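Local coordinates for protein lovastatin nonaketide synthase, polyketide synthase component (Aspergillus terreus, PDB 7CPX) that builds the polyketide backbone of the lovastatin precursor dihydromonacolin L from malonyl-CoA as an iterative homodimeric megasynthase that works with the partner protein LovC, at residues 505-515 / 916-926; 94-103 / 153-164. The protein carries 2 engineered substitutions. All blocks are in the same frame, centred on the assembly; numbering follows the deposited sequence.

Contact 1: residues 505-515 / 916-926; sequences HDLTWSLLRKR and RPCMSVSKLLP
D506 meets the loop 916-926 through OD2, which accepts the backbone N of M919 at 2.5 Å on the anti side of the carboxylate. R916 reaches the same oxygen by its guanidinium edge: NE lies 3.3 Å from D506 OD2 in a weak salt-bridge bond, the two planes 72° apart. C918 CB rests on one face of the W509 indole, toward its rim, 3.4 Å from W509 CD2; C918 SG lies obliquely to the five-membered ring, 4.4 Å from its centroid, and S920 N comes to the indole edge. A chi1 of 174°, with W509 CG opposite its own N, turns the indole toward the loop. This loop probably belongs, as in related synthases, to the linker that leaves the acyltransferase and crosses the adapter domain, of which helix 504-513 is a part, toward the ketosynthase. L925 splits its methyls between two leucines a helical turn apart, CD2 at 3.8 Å from L507 CG and CD1 at 3.7 Å from L511 CD2. R515 bends at chi2 and chi3, bringing NH1 to P926 O, 3.3 Å away in the guanidinium plane. K514 CE lies 3.5 Å from S920 OG and its NZ reaches D264 in a salt bridge; helix 482-498 backs L507, R515 and P926.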
loop_
_atom_site.group_PDB
_atom_site.type_symbol
_atom_site.label_atom_id
_atom_site.label_comp_id
_atom_site.label_asym_id
_atom_site.label_seq_id
_atom_site.Cartn_x
_atom_site.Cartn_y
_atom_site.Cartn_z
ATOM N N HIS A 505 -58.878 31.664 3.936
ATOM C CA HIS A 505 -58.385 33.030 4.072
ATOM C C HIS A 505 -57.037 33.050 4.779
ATOM O O HIS A 505 -56.079 33.671 4.301
ATOM C CB HIS A 505 -59.401 33.881 4.835
ATOM C CG HIS A 505 -60.583 34.291 4.016
ATOM N ND1 HIS A 505 -61.868 34.295 4.515
ATOM C CD2 HIS A 505 -60.675 34.721 2.736
ATOM C CE1 HIS A 505 -62.702 34.704 3.575
ATOM N NE2 HIS A 505 -62.004 34.968 2.486
ATOM N N ASP A 506 -56.945 32.373 5.924
ATOM C CA ASP A 506 -55.691 32.342 6.667
ATOM C C ASP A 506 -54.592 31.670 5.857
ATOM O O ASP A 506 -53.443 32.121 5.863
ATOM C CB ASP A 506 -55.892 31.620 8.000
ATOM C CG ASP A 506 -56.938 32.285 8.871
ATOM O OD1 ASP A 506 -58.120 32.310 8.470
ATOM O OD2 ASP A 506 -56.580 32.779 9.962
ATOM N N LEU A 507 -54.927 30.587 5.155
ATOM C CA LEU A 507 -53.934 29.881 4.353
ATOM C C LEU A 507 -53.343 30.797 3.287
ATOM O O LEU A 507 -52.117 30.915 3.156
ATOM C CB LEU A 507 -54.577 28.648 3.717
ATOM C CG LEU A 507 -53.662 27.529 3.217
ATOM C CD1 LEU A 507 -54.490 26.313 2.844
ATOM C CD2 LEU A 507 -52.838 27.984 2.033
ATOM N N THR A 508 -54.206 31.462 2.516
ATOM C CA THR A 508 -53.721 32.336 1.453
ATOM C C THR A 508 -52.970 33.533 2.020
ATOM O O THR A 508 -51.957 33.962 1.454
ATOM C CB THR A 508 -54.887 32.797 0.581
ATOM O OG1 THR A 508 -55.866 33.459 1.393
ATOM C CG2 THR A 508 -55.526 31.607 -0.116
ATOM N N TRP A 509 -53.447 34.090 3.135
ATOM C CA TRP A 509 -52.752 35.223 3.734
ATOM C C TRP A 509 -51.368 34.822 4.222
ATOM O O TRP A 509 -50.416 35.598 4.103
ATOM C CB TRP A 509 -53.576 35.799 4.882
ATOM C CG TRP A 509 -52.865 36.877 5.632
ATOM C CD1 TRP A 509 -52.797 38.196 5.303
ATOM C CD2 TRP A 509 -52.114 36.726 6.842
ATOM N NE1 TRP A 509 -52.051 38.879 6.231
ATOM C CE2 TRP A 509 -51.620 37.999 7.187
ATOM C CE3 TRP A 509 -51.811 35.640 7.666
ATOM C CZ2 TRP A 509 -50.842 38.214 8.321
ATOM C CZ3 TRP A 509 -51.039 35.856 8.791
ATOM C CH2 TRP A 509 -50.563 37.132 9.108
ATOM N N SER A 510 -51.239 33.624 4.792
ATOM C CA SER A 510 -49.922 33.143 5.193
ATOM C C SER A 510 -49.028 32.933 3.979
ATOM O O SER A 510 -47.838 33.270 4.012
ATOM C CB SER A 510 -50.060 31.846 5.989
ATOM O OG SER A 510 -50.762 30.866 5.248
ATOM N N LEU A 511 -49.583 32.383 2.897
ATOM C CA LEU A 511 -48.780 32.156 1.698
ATOM C C LEU A 511 -48.340 33.463 1.054
ATOM O O LEU A 511 -47.302 33.501 0.385
ATOM C CB LEU A 511 -49.559 31.306 0.698
ATOM C CG LEU A 511 -49.599 29.811 1.013
ATOM C CD1 LEU A 511 -50.588 29.115 0.113
ATOM C CD2 LEU A 511 -48.224 29.185 0.855
ATOM N N LEU A 512 -49.107 34.534 1.236
ATOM C CA LEU A 512 -48.762 35.824 0.643
ATOM C C LEU A 512 -47.828 36.633 1.540
ATOM O O LEU A 512 -46.715 36.983 1.138
ATOM C CB LEU A 512 -50.037 36.621 0.353
ATOM C CG LEU A 512 -50.685 36.379 -1.008
ATOM C CD1 LEU A 512 -52.104 36.907 -1.014
ATOM C CD2 LEU A 512 -49.869 37.042 -2.104
ATOM N N ARG A 513 -48.273 36.932 2.758
ATOM C CA ARG A 513 -47.567 37.842 3.650
ATOM C C ARG A 513 -46.550 37.138 4.534
ATOM O O ARG A 513 -45.556 37.756 4.932
ATOM C CB ARG A 513 -48.580 38.580 4.531
ATOM C CG ARG A 513 -48.290 40.059 4.759
ATOM C CD ARG A 513 -47.800 40.333 6.173
ATOM N NE ARG A 513 -46.389 40.004 6.339
ATOM C CZ ARG A 513 -45.391 40.863 6.176
ATOM N NH1 ARG A 513 -45.610 42.124 5.839
ATOM N NH2 ARG A 513 -44.141 40.446 6.353
ATOM N N LYS A 514 -46.771 35.860 4.849
ATOM C CA LYS A 514 -45.944 35.133 5.805
ATOM C C LYS A 514 -45.166 33.994 5.155
ATOM O O LYS A 514 -44.738 33.067 5.849
ATOM C CB LYS A 514 -46.811 34.594 6.945
ATOM C CG LYS A 514 -47.712 35.638 7.596
ATOM C CD LYS A 514 -46.919 36.715 8.326
ATOM C CE LYS A 514 -46.446 36.235 9.687
ATOM N NZ LYS A 514 -45.446 37.162 10.283
ATOM N N ARG A 515 -44.977 34.037 3.839
ATOM C CA ARG A 515 -44.202 33.025 3.139
ATOM C C ARG A 515 -43.329 33.699 2.092
ATOM O O ARG A 515 -43.755 34.651 1.435
ATOM C CB ARG A 515 -45.109 31.976 2.487
ATOM C CG ARG A 515 -45.796 31.061 3.489
ATOM C CD ARG A 515 -44.945 29.862 3.843
ATOM N NE ARG A 515 -44.810 28.944 2.718
ATOM C CZ ARG A 515 -44.690 27.627 2.825
ATOM N NH1 ARG A 515 -44.715 27.022 4.002
ATOM N NH2 ARG A 515 -44.552 26.896 1.723
ATOM N N ARG A 916 -62.201 37.974 12.428
ATOM C CA ARG A 916 -61.318 36.833 12.225
ATOM C C ARG A 916 -60.083 37.276 11.451
ATOM O O ARG A 916 -59.932 36.940 10.269
ATOM C CB ARG A 916 -62.049 35.702 11.493
ATOM C CG ARG A 916 -61.170 34.513 11.089
ATOM C CD ARG A 916 -60.212 34.081 12.194
ATOM N NE ARG A 916 -59.358 32.975 11.772
ATOM C CZ ARG A 916 -59.646 31.691 11.941
ATOM N NH1 ARG A 916 -60.769 31.302 12.524
ATOM N NH2 ARG A 916 -58.784 30.773 11.513
ATOM N N PRO A 917 -59.193 38.052 12.066
ATOM C CA PRO A 917 -57.936 38.395 11.392
ATOM C C PRO A 917 -57.147 37.140 11.056
ATOM O O PRO A 917 -57.125 36.172 11.820
ATOM C CB PRO A 917 -57.207 39.275 12.414
ATOM C CG PRO A 917 -57.844 38.959 13.726
ATOM C CD PRO A 917 -59.269 38.629 13.418
ATOM N N CYS A 918 -56.495 37.165 9.897
ATOM C CA CYS A 918 -55.828 35.973 9.395
ATOM C C CYS A 918 -54.712 35.536 10.333
ATOM O O CYS A 918 -53.941 36.356 10.840
ATOM C CB CYS A 918 -55.272 36.233 7.998
ATOM S SG CYS A 918 -56.548 36.601 6.780
ATOM N N MET A 919 -54.633 34.230 10.559
ATOM C CA MET A 919 -53.600 33.641 11.396
ATOM C C MET A 919 -52.466 33.114 10.529
ATOM O O MET A 919 -52.684 32.602 9.428
ATOM C CB MET A 919 -54.176 32.503 12.240
ATOM C CG MET A 919 -55.391 32.891 13.067
ATOM S SD MET A 919 -55.038 34.164 14.294
ATOM C CE MET A 919 -53.891 33.296 15.360
ATOM N N SER A 920 -51.244 33.242 11.039
ATOM C CA SER A 920 -50.061 32.754 10.334
ATOM C C SER A 920 -50.034 31.238 10.471
ATOM O O SER A 920 -49.458 30.681 11.407
ATOM C CB SER A 920 -48.795 33.394 10.889
ATOM O OG SER A 920 -47.651 32.957 10.178
ATOM N N VAL A 921 -50.674 30.563 9.520
ATOM C CA VAL A 921 -50.796 29.110 9.538
ATOM C C VAL A 921 -49.575 28.484 8.878
ATOM O O VAL A 921 -49.558 27.281 8.593
ATOM C CB VAL A 921 -52.095 28.658 8.847
ATOM C CG1 VAL A 921 -52.059 28.991 7.363
ATOM C CG2 VAL A 921 -52.324 27.173 9.060
ATOM N N SER A 922 -48.544 29.295 8.623
ATOM C CA SER A 922 -47.329 28.785 8.003
ATOM C C SER A 922 -46.763 27.586 8.751
ATOM O O SER A 922 -46.035 26.782 8.155
ATOM C CB SER A 922 -46.278 29.893 7.931
ATOM O OG SER A 922 -45.970 30.388 9.222
ATOM N N LYS A 923 -47.076 27.447 10.040
ATOM C CA LYS A 923 -46.640 26.271 10.786
ATOM C C LYS A 923 -47.130 24.993 10.119
ATOM O O LYS A 923 -46.357 24.053 9.905
ATOM C CB LYS A 923 -47.154 26.347 12.223
ATOM C CG LYS A 923 -46.624 27.521 13.020
ATOM C CD LYS A 923 -45.165 27.330 13.378
ATOM C CE LYS A 923 -44.703 28.379 14.366
ATOM N NZ LYS A 923 -44.827 29.758 13.817
ATOM N N LEU A 924 -48.415 24.944 9.781
ATOM C CA LEU A 924 -49.023 23.751 9.214
ATOM C C LEU A 924 -48.795 23.618 7.716
ATOM O O LEU A 924 -49.015 22.533 7.168
ATOM C CB LEU A 924 -50.529 23.747 9.496
ATOM C CG LEU A 924 -50.923 24.004 10.952
ATOM C CD1 LEU A 924 -52.429 23.908 11.123
ATOM C CD2 LEU A 924 -50.211 23.037 11.886
ATOM N N LEU A 925 -48.361 24.680 7.045
ATOM C CA LEU A 925 -48.134 24.599 5.614
ATOM C C LEU A 925 -46.970 23.654 5.319
ATOM O O LEU A 925 -46.032 23.547 6.112
ATOM C CB LEU A 925 -47.842 25.979 5.034
ATOM C CG LEU A 925 -48.952 27.022 5.172
ATOM C CD1 LEU A 925 -48.556 28.315 4.483
ATOM C CD2 LEU A 925 -50.264 26.502 4.611
ATOM N N PRO A 926 -47.011 22.953 4.188
ATOM C CA PRO A 926 -45.936 22.004 3.879
ATOM C C PRO A 926 -44.594 22.707 3.760
ATOM O O PRO A 926 -44.502 23.836 3.276
ATOM C CB PRO A 926 -46.376 21.391 2.546
ATOM C CG PRO A 926 -47.253 22.423 1.932
ATOM C CD PRO A 926 -47.969 23.077 3.075
#

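Contact 2: residues 94-103 / 153-164; sequences SMDPQHRLLL and TGVAVSVASNRI
A chi1 of -52°, with CG anti to the carbonyl carbon, sends the imidazole of H99 across to G154 and A160, while R163, extended through chi2 and then bent at chi3 (-67°), curls its guanidinium over to M95. The H99 ring enters as a knob among G154, V155, V159 and A160. A160 CA lies 3.3 Å above one face, toward the rim, and D96 CB covers the centre of the other. G154 O accepts the backbone N of D96 at 2.7 Å, from well above the carbonyl plane, and so ties the end of helix 151-155 to the start of helix 97-113. D96 also caps that start, its OD1 taking the N of Q98 at 2.8 Å. M95 lays CG over a face of the R163 guanidinium, whose NH1 makes a salt bridge with E91. Further along, L102 CD1 meets A160 CB at 3.9 Å and L103 CD2 meets I164 CG1 at 4.0 Å. The axes of 97-103 and 159-164 approach to 9.1 Å and cross at -36°. A156 and V157 pack on F436 and D178 of the second subunit. These helices, resting through L102 and S161 on strand 126-131, belong to the thiolase-type fold of ketosynthases.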
loop_
_atom_site.group_PDB
_atom_site.type_symbol
_atom_site.label_atom_id
_atom_site.label_comp_id
_atom_site.label_asym_id
_atom_site.label_seq_id
_atom_site.Cartn_x
_atom_site.Cartn_y
_atom_site.Cartn_z
ATOM N N SER A 94 -18.487 20.409 -1.815
ATOM C CA SER A 94 -17.506 20.765 -0.801
ATOM C C SER A 94 -18.149 21.032 0.551
ATOM O O SER A 94 -17.481 20.891 1.582
ATOM C CB SER A 94 -16.726 22.001 -1.248
ATOM O OG SER A 94 -16.250 21.854 -2.572
ATOM N N MET A 95 -19.423 21.411 0.572
ATOM C CA MET A 95 -20.067 21.807 1.813
ATOM C C MET A 95 -20.195 20.635 2.775
ATOM O O MET A 95 -20.350 19.479 2.374
ATOM C CB MET A 95 -21.455 22.380 1.541
ATOM C CG MET A 95 -21.459 23.821 1.080
ATOM S SD MET A 95 -23.124 24.504 1.042
ATOM C CE MET A 95 -23.559 24.406 2.776
ATOM N N ASP A 96 -20.130 20.952 4.057
ATOM C CA ASP A 96 -20.428 19.970 5.085
ATOM C C ASP A 96 -21.924 19.680 5.074
ATOM O O ASP A 96 -22.729 20.619 5.104
ATOM C CB ASP A 96 -19.991 20.495 6.453
ATOM C CG ASP A 96 -20.266 19.518 7.581
ATOM O OD1 ASP A 96 -20.887 18.465 7.338
ATOM O OD2 ASP A 96 -19.855 19.808 8.725
ATOM N N PRO A 97 -22.341 18.412 5.018
ATOM C CA PRO A 97 -23.777 18.122 5.138
ATOM C C PRO A 97 -24.414 18.817 6.320
ATOM O O PRO A 97 -25.610 19.138 6.276
ATOM C CB PRO A 97 -23.809 16.598 5.290
ATOM C CG PRO A 97 -22.595 16.128 4.595
ATOM C CD PRO A 97 -21.553 17.190 4.784
ATOM N N GLN A 98 -23.647 19.070 7.381
ATOM C CA GLN A 98 -24.171 19.862 8.484
ATOM C C GLN A 98 -24.580 21.244 8.004
ATOM O O GLN A 98 -25.662 21.728 8.343
ATOM C CB GLN A 98 -23.131 19.968 9.599
ATOM C CG GLN A 98 -22.774 18.636 10.231
ATOM C CD GLN A 98 -21.847 18.778 11.424
ATOM O OE1 GLN A 98 -21.983 18.060 12.414
ATOM N NE2 GLN A 98 -20.896 19.700 11.334
ATOM N N HIS A 99 -23.739 21.886 7.190
ATOM C CA HIS A 99 -24.067 23.219 6.692
ATOM C C HIS A 99 -25.271 23.181 5.761
ATOM O O HIS A 99 -26.134 24.063 5.813
ATOM C CB HIS A 99 -22.864 23.824 5.973
ATOM C CG HIS A 99 -21.603 23.806 6.777
ATOM N ND1 HIS A 99 -20.383 24.173 6.254
ATOM C CD2 HIS A 99 -21.372 23.458 8.065
ATOM C CE1 HIS A 99 -19.455 24.055 7.186
ATOM N NE2 HIS A 99 -20.029 23.623 8.294
ATOM N N ARG A 100 -25.341 22.173 4.890
ATOM C CA ARG A 100 -26.453 22.082 3.950
ATOM C C ARG A 100 -27.771 21.877 4.686
ATOM O O ARG A 100 -28.764 22.575 4.430
ATOM C CB ARG A 100 -26.197 20.945 2.961
ATOM C CG ARG A 100 -24.890 21.086 2.195
ATOM C CD ARG A 100 -24.842 20.196 0.967
ATOM N NE ARG A 100 -24.626 18.788 1.274
ATOM C CZ ARG A 100 -23.454 18.172 1.199
ATOM N NH1 ARG A 100 -22.348 18.821 0.876
ATOM N NH2 ARG A 100 -23.391 16.870 1.448
ATOM N N LEU A 101 -27.796 20.924 5.619
ATOM C CA LEU A 101 -29.006 20.700 6.395
ATOM C C LEU A 101 -29.313 21.881 7.299
ATOM O O LEU A 101 -30.481 22.143 7.589
ATOM C CB LEU A 101 -28.883 19.419 7.215
ATOM C CG LEU A 101 -29.353 18.159 6.488
ATOM C CD1 LEU A 101 -28.493 17.886 5.266
ATOM C CD2 LEU A 101 -29.349 16.971 7.428
ATOM N N LEU A 102 -28.291 22.611 7.749
ATOM C CA LEU A 102 -28.540 23.821 8.521
ATOM C C LEU A 102 -29.228 24.874 7.670
ATOM O O LEU A 102 -30.169 25.525 8.126
ATOM C CB LEU A 102 -27.228 24.361 9.084
ATOM C CG LEU A 102 -26.744 23.689 10.366
ATOM C CD1 LEU A 102 -25.292 24.027 10.625
ATOM C CD2 LEU A 102 -27.602 24.118 11.538
ATOM N N LEU A 103 -28.776 25.054 6.431
ATOM C CA LEU A 103 -29.452 25.979 5.531
ATOM C C LEU A 103 -30.902 25.563 5.328
ATOM O O LEU A 103 -31.823 26.386 5.430
ATOM C CB LEU A 103 -28.720 26.031 4.190
ATOM C CG LEU A 103 -27.402 26.799 4.160
ATOM C CD1 LEU A 103 -26.656 26.509 2.876
ATOM C CD2 LEU A 103 -27.658 28.283 4.287
ATOM N N THR A 153 -14.096 26.723 2.854
ATOM C CA THR A 153 -15.319 27.317 3.380
ATOM C C THR A 153 -16.449 26.304 3.478
ATOM O O THR A 153 -17.317 26.431 4.348
ATOM C CB THR A 153 -15.754 28.492 2.504
ATOM O OG1 THR A 153 -15.906 28.053 1.148
ATOM C CG2 THR A 153 -14.726 29.604 2.564
ATOM N N GLY A 154 -16.458 25.297 2.604
ATOM C CA GLY A 154 -17.544 24.333 2.619
ATOM C C GLY A 154 -17.600 23.528 3.903
ATOM O O GLY A 154 -18.684 23.239 4.416
ATOM N N VAL A 155 -16.439 23.161 4.442
ATOM C CA VAL A 155 -16.363 22.297 5.616
ATOM C C VAL A 155 -15.933 23.038 6.868
ATOM O O VAL A 155 -16.011 22.459 7.964
ATOM C CB VAL A 155 -15.415 21.104 5.373
ATOM C CG1 VAL A 155 -15.689 20.476 4.022
ATOM C CG2 VAL A 155 -13.966 21.550 5.481
ATOM N N ALA A 156 -15.474 24.281 6.750
ATOM C CA ALA A 156 -15.045 25.023 7.927
ATOM C C ALA A 156 -16.180 25.100 8.935
ATOM O O ALA A 156 -17.322 25.406 8.582
ATOM C CB ALA A 156 -14.586 26.427 7.537
ATOM N N VAL A 157 -15.857 24.824 10.197
ATOM C CA VAL A 157 -16.885 24.773 11.232
ATOM C C VAL A 157 -17.626 26.102 11.301
ATOM O O VAL A 157 -18.859 26.145 11.367
ATOM C CB VAL A 157 -16.257 24.404 12.587
ATOM C CG1 VAL A 157 -17.332 24.163 13.615
ATOM C CG2 VAL A 157 -15.370 23.172 12.454
ATOM N N SER A 158 -16.881 27.207 11.262
ATOM C CA SER A 158 -17.485 28.528 11.411
ATOM C C SER A 158 -18.538 28.783 10.341
ATOM O O SER A 158 -19.619 29.310 10.626
ATOM C CB SER A 158 -16.400 29.600 11.347
ATOM O OG SER A 158 -15.622 29.465 10.171
ATOM N N VAL A 159 -18.235 28.410 9.102
ATOM C CA VAL A 159 -19.100 28.706 7.967
ATOM C C VAL A 159 -20.496 28.164 8.234
ATOM O O VAL A 159 -21.489 28.724 7.756
ATOM C CB VAL A 159 -18.515 28.128 6.668
ATOM C CG1 VAL A 159 -19.494 28.294 5.530
ATOM C CG2 VAL A 159 -17.208 28.817 6.340
ATOM N N ALA A 160 -20.576 27.079 9.011
ATOM C CA ALA A 160 -21.870 26.505 9.365
ATOM C C ALA A 160 -22.876 27.590 9.718
ATOM O O ALA A 160 -24.038 27.532 9.303
ATOM C CB ALA A 160 -21.710 25.537 10.538
ATOM N N SER A 161 -22.442 28.591 10.484
ATOM C CA SER A 161 -23.303 29.729 10.773
ATOM C C SER A 161 -23.222 30.768 9.662
ATOM O O SER A 161 -24.247 31.188 9.114
ATOM C CB SER A 161 -22.913 30.353 12.114
ATOM O OG SER A 161 -21.597 30.878 12.069
ATOM N N ASN A 162 -22.001 31.162 9.295
ATOM C CA ASN A 162 -21.826 32.289 8.386
ATOM C C ASN A 162 -22.605 32.076 7.097
ATOM O O ASN A 162 -23.375 32.947 6.671
ATOM C CB ASN A 162 -20.340 32.490 8.090
ATOM C CG ASN A 162 -19.500 32.554 9.348
ATOM O OD1 ASN A 162 -19.959 32.194 10.432
ATOM N ND2 ASN A 162 -18.261 33.012 9.212
ATOM N N ARG A 163 -22.443 30.905 6.479
ATOM C CA ARG A 163 -23.114 30.643 5.212
ATOM C C ARG A 163 -24.607 30.905 5.323
ATOM O O ARG A 163 -25.211 31.489 4.415
ATOM C CB ARG A 163 -22.861 29.206 4.769
ATOM C CG ARG A 163 -23.438 28.883 3.409
ATOM C CD ARG A 163 -23.002 27.514 2.953
ATOM N NE ARG A 163 -21.571 27.449 2.683
ATOM C CZ ARG A 163 -20.997 27.907 1.578
ATOM N NH1 ARG A 163 -21.699 28.501 0.628
ATOM N NH2 ARG A 163 -19.683 27.768 1.425
ATOM N N ILE A 164 -25.219 30.491 6.434
ATOM C CA ILE A 164 -26.637 30.770 6.638
ATOM C C ILE A 164 -26.897 32.251 6.420
ATOM O O ILE A 164 -27.628 32.653 5.506
ATOM C CB ILE A 164 -27.081 30.326 8.041
ATOM C CG1 ILE A 164 -26.916 28.815 8.194
ATOM C CG2 ILE A 164 -28.521 30.723 8.282
ATOM C CD1 ILE A 164 -26.999 28.339 9.618
#

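Overall arrangement
Along the chain the contacts come in series: contact 2 joins two segments of the ketosynthase, and contact 1 opens later, bridging 400 residues that include the acyltransferase. Their centres are 30 Å apart and their nearest atoms about 13 Å, so they do not touch. Helix 97-113 relates them, since it begins within contact 2, and N112 near its far end accepts hydrogen bonds from S922 and K923 of contact 1. The linker then continues, and W937 packs on R100 of contact 2. One contact thus belongs to the ketosynthase core near the dimer partner, the other to the junction through which the chain returns from the acyltransferase.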